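Local structure of solute-binding periplasmic protein of iron/siderophore ABC transporter (Yersinia pestis, 6B2Y) at residues V55-G61 / L128-I134; G232-N238 / L256-T262. The protein probably binds chelated iron in the periplasm and hands it to an ABC transporter as the solute-binding component of an iron uptake system. All coordinates share one frame. Residue numbers count along the deposited sequence, not the author numbering.

Contact 1: V55-G61 / L128-I134; sequences VERILLG and LNPDIAI
Strands 58-60 and 132-134 run parallel, axes 4.8 Å apart at -24°, pairing I58 with I132, L59 with A133 and L60 with I134. I132-I134 are extended; before them D131 (phi/psi -83/-26) is not, and N129 (52/53) is left-handed. The ladder follows L59: its N donates to I132 O (2.9 Å), its O accepts from I134 N (3.0 Å), and G61 N bonds I134 O (2.8 Å). I58 and L60 instead bond their backbones to strand 81-85 and R80 before it. D131 (chi1 m) takes E56 N at 2.8 Å and R57 N at 3.0 Å on OD2, while D131 N returns a bond to R57 O (2.8 Å). R57 (chi1 m, chi2 t, chi3 p) sends NE and NH2 to L128 O at 3.0 and 2.8 Å. I58, L60, I132 and I134 share one apolar face (I58 CG2 to I134 CD1, 3.8 Å), L59 and A133 the other. This is the centre of a five-stranded parallel alpha/beta sheet, as in chelatase-clan periplasmic binding proteins.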
ATOM      1  N   VAL A  55      -5.201  25.719  -1.539  1.00 31.68           N
ATOM      2  CA  VAL A  55      -5.690  24.505  -0.897  1.00 29.69           C
ATOM      3  C   VAL A  55      -5.029  24.405   0.469  1.00 27.73           C
ATOM      4  O   VAL A  55      -3.810  24.226   0.563  1.00 30.02           O
ATOM      5  CB  VAL A  55      -5.405  23.248  -1.726  1.00 29.17           C
ATOM      6  CG1 VAL A  55      -5.716  22.001  -0.904  1.00 28.36           C
ATOM      7  CG2 VAL A  55      -6.202  23.277  -3.009  1.00 28.99           C
ATOM      8  N   GLU A  56      -5.822  24.536   1.531  1.00 32.78           N
ATOM      9  CA  GLU A  56      -5.289  24.372   2.875  1.00 32.02           C
ATOM     10  C   GLU A  56      -6.099  23.428   3.754  1.00 29.32           C
ATOM     11  O   GLU A  56      -5.647  23.125   4.862  1.00 30.31           O
ATOM     12  CB  GLU A  56      -5.168  25.734   3.586  1.00 34.83           C
ATOM     13  CG  GLU A  56      -4.302  26.766   2.856  1.00 38.20           C
ATOM     14  CD  GLU A  56      -2.825  26.401   2.839  1.00 38.80           C
ATOM     15  OE1 GLU A  56      -2.354  25.757   3.801  1.00 35.14           O
ATOM     16  OE2 GLU A  56      -2.139  26.759   1.853  1.00 38.20           O
ATOM     17  N   ARG A  57      -7.263  22.954   3.307  1.00 29.90           N
ATOM     18  CA  ARG A  57      -8.124  22.069   4.093  1.00 32.26           C
ATOM     19  C   ARG A  57      -8.477  20.840   3.256  1.00 27.65           C
ATOM     20  O   ARG A  57      -9.404  20.887   2.443  1.00 31.78           O
ATOM     21  CB  ARG A  57      -9.379  22.813   4.552  1.00 36.56           C
ATOM     22  CG  ARG A  57      -9.054  24.104   5.294  1.00 35.00           C
ATOM     23  CD  ARG A  57     -10.298  24.827   5.804  1.00 41.07           C
ATOM     24  NE  ARG A  57     -11.061  24.053   6.786  1.00 44.12           N
ATOM     25  CZ  ARG A  57     -10.728  23.928   8.070  1.00 45.02           C
ATOM     26  NH1 ARG A  57      -9.631  24.512   8.533  1.00 40.69           N
ATOM     27  NH2 ARG A  57     -11.490  23.210   8.895  1.00 45.82           N
ATOM     28  N   ILE A  58      -7.754  19.739   3.474  1.00 26.99           N
ATOM     29  CA  ILE A  58      -7.885  18.518   2.677  1.00 21.83           C
ATOM     30  C   ILE A  58      -8.658  17.473   3.465  1.00 25.61           C
ATOM     31  O   ILE A  58      -8.358  17.228   4.640  1.00 25.65           O
ATOM     32  CB  ILE A  58      -6.507  17.951   2.298  1.00 28.26           C
ATOM     33  CG1 ILE A  58      -5.645  19.002   1.597  1.00 25.12           C
ATOM     34  CG2 ILE A  58      -6.670  16.685   1.429  1.00 23.54           C
ATOM     35  CD1 ILE A  58      -4.191  18.570   1.502  1.00 21.23           C
ATOM     36  N   LEU A  59      -9.620  16.829   2.808  1.00 22.33           N
ATOM     37  CA  LEU A  59     -10.382  15.725   3.380  1.00 26.69           C
ATOM     38  C   LEU A  59      -9.927  14.427   2.726  1.00 24.30           C
ATOM     39  O   LEU A  59      -9.989  14.296   1.502  1.00 25.32           O
ATOM     40  CB  LEU A  59     -11.876  15.936   3.156  1.00 25.47           C
ATOM     41  CG  LEU A  59     -12.857  15.063   3.930  1.00 31.49           C
ATOM     42  CD1 LEU A  59     -12.965  15.557   5.371  1.00 36.89           C
ATOM     43  CD2 LEU A  59     -14.213  15.096   3.236  1.00 35.96           C
ATOM     44  N   LEU A  60      -9.501  13.465   3.528  1.00 23.03           N
ATOM     45  CA  LEU A  60      -9.088  12.169   3.002  1.00 24.74           C
ATOM     46  C   LEU A  60     -10.272  11.211   3.085  1.00 21.76           C
ATOM     47  O   LEU A  60     -10.623  10.742   4.176  1.00 22.55           O
ATOM     48  CB  LEU A  60      -7.872  11.649   3.761  1.00 24.49           C
ATOM     49  CG  LEU A  60      -6.662  12.584   3.624  1.00 24.11           C
ATOM     50  CD1 LEU A  60      -5.489  12.011   4.375  1.00 21.71           C
ATOM     51  CD2 LEU A  60      -6.317  12.822   2.136  1.00 23.11           C
ATOM     52  N   GLY A  61     -10.876  10.917   1.929  1.00 20.98           N
ATOM     53  CA  GLY A  61     -12.042  10.043   1.867  1.00 23.12           C
ATOM     54  C   GLY A  61     -11.739   8.586   2.160  1.00 28.89           C
ATOM     55  O   GLY A  61     -12.652   7.834   2.527  1.00 27.39           O
ATOM     56  N   LEU A 128     -16.702  21.075   8.051  1.00 48.83           N
ATOM     57  CA  LEU A 128     -15.249  21.137   8.114  1.00 49.78           C
ATOM     58  C   LEU A 128     -14.671  22.126   7.120  1.00 43.58           C
ATOM     59  O   LEU A 128     -13.463  22.373   7.157  1.00 44.48           O
ATOM     60  CB  LEU A 128     -14.616  19.763   7.860  1.00 47.28           C
ATOM     61  CG  LEU A 128     -14.888  18.628   8.849  1.00 50.94           C
ATOM     62  CD1 LEU A 128     -14.672  19.103  10.272  1.00 44.09           C
ATOM     63  CD2 LEU A 128     -16.266  18.108   8.678  1.00 56.48           C
ATOM     64  N   ASN A 129     -15.500  22.693   6.252  1.00 41.90           N
ATOM     65  CA  ASN A 129     -15.063  23.631   5.225  1.00 44.64           C
ATOM     66  C   ASN A 129     -13.904  23.085   4.391  1.00 33.27           C
ATOM     67  O   ASN A 129     -12.859  23.741   4.268  1.00 37.56           O
ATOM     68  CB  ASN A 129     -14.684  24.966   5.850  1.00 43.34           C
ATOM     69  CG  ASN A 129     -15.843  25.620   6.545  1.00 48.68           C
ATOM     70  OD1 ASN A 129     -16.968  25.596   6.044  1.00 50.22           O
ATOM     71  ND2 ASN A 129     -15.588  26.195   7.715  1.00 48.97           N
ATOM     72  N   PRO A 130     -14.039  21.893   3.814  1.00 40.27           N
ATOM     73  CA  PRO A 130     -12.932  21.344   3.027  1.00 33.82           C
ATOM     74  C   PRO A 130     -12.781  22.071   1.696  1.00 31.35           C
ATOM     75  O   PRO A 130     -13.769  22.471   1.074  1.00 33.94           O
ATOM     76  CB  PRO A 130     -13.337  19.879   2.831  1.00 31.92           C
ATOM     77  CG  PRO A 130     -14.818  19.914   2.810  1.00 38.19           C
ATOM     78  CD  PRO A 130     -15.233  21.027   3.749  1.00 37.05           C
ATOM     79  N   ASP A 131     -11.518  22.267   1.287  1.00 31.27           N
ATOM     80  CA  ASP A 131     -11.188  22.822  -0.025  1.00 28.36           C
ATOM     81  C   ASP A 131     -11.208  21.750  -1.110  1.00 27.69           C
ATOM     82  O   ASP A 131     -11.406  22.062  -2.288  1.00 25.10           O
ATOM     83  CB  ASP A 131      -9.787  23.457  -0.016  1.00 30.02           C
ATOM     84  CG  ASP A 131      -9.682  24.688   0.868  1.00 34.14           C
ATOM     85  OD1 ASP A 131     -10.681  25.426   0.995  1.00 39.80           O
ATOM     86  OD2 ASP A 131      -8.584  24.924   1.420  1.00 32.28           O
ATOM     87  N   ILE A 132     -10.983  20.495  -0.730  1.00 25.86           N
ATOM     88  CA  ILE A 132     -10.821  19.393  -1.669  1.00 24.58           C
ATOM     89  C   ILE A 132     -10.933  18.093  -0.883  1.00 19.55           C
ATOM     90  O   ILE A 132     -10.612  18.053   0.314  1.00 23.12           O
ATOM     91  CB  ILE A 132      -9.468  19.498  -2.402  1.00 22.02           C
ATOM     92  CG1 ILE A 132      -9.426  18.576  -3.620  1.00 26.90           C
ATOM     93  CG2 ILE A 132      -8.302  19.217  -1.446  1.00 22.94           C
ATOM     94  CD1 ILE A 132      -8.321  18.925  -4.587  1.00 26.57           C
ATOM     95  N   ALA A 133     -11.398  17.029  -1.536  1.00 22.92           N
ATOM     96  CA  ALA A 133     -11.445  15.694  -0.953  1.00 22.70           C
ATOM     97  C   ALA A 133     -10.832  14.698  -1.932  1.00 24.19           C
ATOM     98  O   ALA A 133     -10.984  14.846  -3.146  1.00 25.15           O
ATOM     99  CB  ALA A 133     -12.886  15.283  -0.612  1.00 23.66           C
ATOM    100  N   ILE A 134     -10.133  13.694  -1.409  1.00 23.26           N
ATOM    101  CA  ILE A 134      -9.433  12.716  -2.243  1.00 23.29           C
ATOM    102  C   ILE A 134     -10.000  11.336  -1.947  1.00 20.47           C
ATOM    103  O   ILE A 134     -10.174  10.978  -0.774  1.00 22.50           O
ATOM    104  CB  ILE A 134      -7.913  12.741  -1.987  1.00 23.59           C
ATOM    105  CG1 ILE A 134      -7.369  14.173  -2.102  1.00 27.39           C
ATOM    106  CG2 ILE A 134      -7.206  11.814  -2.943  1.00 22.68           C
ATOM    107  CD1 ILE A 134      -5.984  14.343  -1.518  1.00 34.53           C
TER

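Contact 2: G232-N238 / L256-T262; sequences GTAGKGN and LPGSLGT
A short antiparallel ladder joins G232-A234 to L260-T262, the strand axes 4.6 Å apart at 144°. T233 and G261 form the hydrogen-bonded pair (T233 N to G261 O 2.7 Å, G261 N to T233 O 3.1 Å), flanked by the non-hydrogen-bonded pairs G232-T262 and A234-L260. Beyond the ladder, G235 N reaches S259 O (2.8 Å) and K236 N reaches G258 O (3.0 Å). K236 centres an inverse gamma turn (phi/psi -89/71), whose G237 N to G235 O bond is weak at 3.0 Å.

T233 (chi1 t) sets CG2 3.8 Å from L256 CD1, while OG1 bonds I220 O. L256 (chi1 m, chi2 t) sends CD1 to the face of the ladder that carries the T233 side chain. On the face shared with A234, L260 (m, t) brings CD2 to 4.4 Å from A234 CB and 3.5 Å from N238 OD1. K236 is extended through chi2 and chi3 (both t) and bends at chi4 (p); NZ lies 3.0 Å from L256 O and bonds K253 O, its strongest polar partner. S259 (chi1 p) places CB 3.8 Å from G237 CA and 4.3 Å from CB of N238 (chi1 t), whose ND2 bonds R165 O. A CB on G235 would clash with L256 CB and G258 O; at G237 (142/-162) one would jam against K236 O and clash with S259 CB.

Helix 239-245 and strand 249-250 separate the two strands in sequence. In this partly buried pair, T233 CG2 against L256 CD1 and, more loosely, A234 against L260 supply apolar contact, while main-chain bonds set the pairing and the lysine ammonium ties carbonyls.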
ATOM      1  N   GLY A 232      -7.400 -14.970  -0.442  1.00 32.66           N
ATOM      2  CA  GLY A 232      -7.435 -13.740  -1.201  1.00 32.75           C
ATOM      3  C   GLY A 232      -6.093 -13.512  -1.862  1.00 28.07           C
ATOM      4  O   GLY A 232      -5.053 -13.905  -1.338  1.00 25.85           O
ATOM      5  N   THR A 233      -6.119 -12.909  -3.047  1.00 24.33           N
ATOM      6  CA  THR A 233      -4.895 -12.757  -3.812  1.00 23.40           C
ATOM      7  C   THR A 233      -5.088 -11.611  -4.799  1.00 26.91           C
ATOM      8  O   THR A 233      -6.133 -10.952  -4.815  1.00 24.74           O
ATOM      9  CB  THR A 233      -4.515 -14.070  -4.514  1.00 25.49           C
ATOM     10  OG1 THR A 233      -3.199 -13.957  -5.060  1.00 22.43           O
ATOM     11  CG2 THR A 233      -5.510 -14.417  -5.622  1.00 28.25           C
ATOM     12  N   ALA A 234      -4.055 -11.367  -5.597  1.00 22.11           N
ATOM     13  CA  ALA A 234      -4.054 -10.365  -6.656  1.00 23.48           C
ATOM     14  C   ALA A 234      -3.948 -11.053  -8.006  1.00 26.20           C
ATOM     15  O   ALA A 234      -3.152 -11.987  -8.179  1.00 25.28           O
ATOM     16  CB  ALA A 234      -2.887  -9.386  -6.492  1.00 24.10           C
ATOM     17  N   GLY A 235      -4.745 -10.580  -8.966  1.00 23.29           N
ATOM     18  CA  GLY A 235      -4.696 -11.120 -10.316  1.00 24.99           C
ATOM     19  C   GLY A 235      -4.068 -10.162 -11.312  1.00 26.98           C
ATOM     20  O   GLY A 235      -2.850  -9.949 -11.300  1.00 25.59           O
ATOM     21  N   LYS A 236      -4.890  -9.566 -12.178  1.00 28.25           N
ATOM     22  CA  LYS A 236      -4.390  -8.631 -13.193  1.00 23.43           C
ATOM     23  C   LYS A 236      -4.347  -7.206 -12.641  1.00 26.33           C
ATOM     24  O   LYS A 236      -5.115  -6.319 -13.035  1.00 25.14           O
ATOM     25  CB  LYS A 236      -5.253  -8.695 -14.447  1.00 25.74           C
ATOM     26  CG  LYS A 236      -5.447 -10.094 -15.010  1.00 31.04           C
ATOM     27  CD  LYS A 236      -6.795 -10.160 -15.737  1.00 33.17           C
ATOM     28  CE  LYS A 236      -6.761 -11.177 -16.859  1.00 36.09           C
ATOM     29  NZ  LYS A 236      -6.769 -12.543 -16.290  1.00 37.92           N
ATOM     30  N   GLY A 237      -3.402  -6.986 -11.727  1.00 24.47           N
ATOM     31  CA  GLY A 237      -3.233  -5.704 -11.085  1.00 16.89           C
ATOM     32  C   GLY A 237      -2.866  -5.894  -9.628  1.00 21.46           C
ATOM     33  O   GLY A 237      -2.433  -6.973  -9.226  1.00 17.79           O
ATOM     34  N   ASN A 238      -3.044  -4.824  -8.856  1.00 18.85           N
ATOM     35  CA  ASN A 238      -2.600  -4.759  -7.463  1.00 18.65           C
ATOM     36  C   ASN A 238      -1.219  -5.385  -7.292  1.00 17.26           C
ATOM     37  O   ASN A 238      -0.330  -5.119  -8.102  1.00 19.34           O
ATOM     38  CB  ASN A 238      -3.638  -5.407  -6.563  1.00 19.74           C
ATOM     39  CG  ASN A 238      -3.464  -5.008  -5.097  1.00 18.66           C
ATOM     40  OD1 ASN A 238      -3.013  -5.813  -4.295  1.00 19.23           O
ATOM     41  ND2 ASN A 238      -3.791  -3.762  -4.759  1.00 19.01           N
ATOM     42  N   LEU A 256      -8.079 -14.727 -12.336  1.00 37.36           N
ATOM     43  CA  LEU A 256      -9.022 -13.716 -11.891  1.00 36.03           C
ATOM     44  C   LEU A 256      -9.290 -12.728 -13.014  1.00 36.85           C
ATOM     45  O   LEU A 256      -8.395 -12.427 -13.810  1.00 37.83           O
ATOM     46  CB  LEU A 256      -8.495 -12.952 -10.666  1.00 32.90           C
ATOM     47  CG  LEU A 256      -8.224 -13.796  -9.418  1.00 31.63           C
ATOM     48  CD1 LEU A 256      -7.752 -12.929  -8.249  1.00 33.78           C
ATOM     49  CD2 LEU A 256      -9.476 -14.571  -9.042  1.00 34.54           C
ATOM     50  N   PRO A 257     -10.512 -12.201 -13.090  1.00 35.89           N
ATOM     51  CA  PRO A 257     -10.827 -11.215 -14.129  1.00 36.01           C
ATOM     52  C   PRO A 257     -10.278  -9.833 -13.813  1.00 35.57           C
ATOM     53  O   PRO A 257      -9.985  -9.049 -14.721  1.00 35.47           O
ATOM     54  CB  PRO A 257     -12.359 -11.218 -14.152  1.00 35.62           C
ATOM     55  CG  PRO A 257     -12.750 -11.592 -12.771  1.00 37.74           C
ATOM     56  CD  PRO A 257     -11.702 -12.578 -12.307  1.00 41.22           C
ATOM     57  N   GLY A 258     -10.127  -9.528 -12.531  1.00 34.40           N
ATOM     58  CA  GLY A 258      -9.727  -8.205 -12.110  1.00 36.98           C
ATOM     59  C   GLY A 258      -8.487  -8.215 -11.242  1.00 31.95           C
ATOM     60  O   GLY A 258      -7.754  -9.207 -11.205  1.00 28.52           O
ATOM     61  N   SER A 259      -8.241  -7.116 -10.529  1.00 30.93           N
ATOM     62  CA  SER A 259      -6.974  -6.972  -9.820  1.00 28.55           C
ATOM     63  C   SER A 259      -6.958  -7.712  -8.487  1.00 27.57           C
ATOM     64  O   SER A 259      -5.894  -8.173  -8.060  1.00 26.08           O
ATOM     65  CB  SER A 259      -6.675  -5.489  -9.598  1.00 26.74           C
ATOM     66  OG  SER A 259      -7.770  -4.862  -8.968  1.00 34.78           O
ATOM     67  N   LEU A 260      -8.109  -7.837  -7.819  1.00 27.92           N
ATOM     68  CA  LEU A 260      -8.206  -8.508  -6.526  1.00 29.19           C
ATOM     69  C   LEU A 260      -9.288  -9.580  -6.568  1.00 35.58           C
ATOM     70  O   LEU A 260     -10.262  -9.466  -7.316  1.00 33.08           O
ATOM     71  CB  LEU A 260      -8.521  -7.507  -5.407  1.00 29.31           C
ATOM     72  CG  LEU A 260      -7.422  -6.475  -5.151  1.00 26.82           C
ATOM     73  CD1 LEU A 260      -7.892  -5.379  -4.194  1.00 30.19           C
ATOM     74  CD2 LEU A 260      -6.208  -7.198  -4.612  1.00 27.03           C
ATOM     75  N   GLY A 261      -9.120 -10.619  -5.756  1.00 32.48           N
ATOM     76  CA  GLY A 261     -10.119 -11.669  -5.690  1.00 34.74           C
ATOM     77  C   GLY A 261      -9.641 -12.819  -4.827  1.00 37.51           C
ATOM     78  O   GLY A 261      -8.567 -12.772  -4.230  1.00 34.14           O
ATOM     79  N   THR A 262     -10.469 -13.862  -4.778  1.00 35.93           N
ATOM     80  CA  THR A 262     -10.206 -15.061  -3.989  1.00 40.55           C
ATOM     81  C   THR A 262      -9.980 -16.253  -4.915  1.00 38.92           C
ATOM     82  O   THR A 262     -10.676 -16.411  -5.921  1.00 40.08           O
ATOM     83  CB  THR A 262     -11.366 -15.349  -3.022  1.00 41.77           C
ATOM     84  OG1 THR A 262     -11.467 -14.297  -2.054  1.00 43.11           O
ATOM     85  CG2 THR A 262     -11.160 -16.664  -2.274  1.00 43.09           C
TER

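Overall arrangement
Contact 1 closes before contact 2 opens along the chain, and the two do not touch: their centres lie 31 Å apart and their nearest atoms about 16 Å. Contact 1 belongs to the five-stranded parallel sheet, contact 2 to a separate two-stranded antiparallel sheet beside the mixed sheet: T233 is tied to strand 217-221 through I220, and G232 to L222 just after that strand. The bond from N238 to R165 O reaches back to the chain just after strand 159-162, an edge strand of the sheet holding contact 1. Bound sodium ions lie about 11 Å from the L60 side chain and about 9 Å from G237, so neither residue coordinates one. The structure is the apo form.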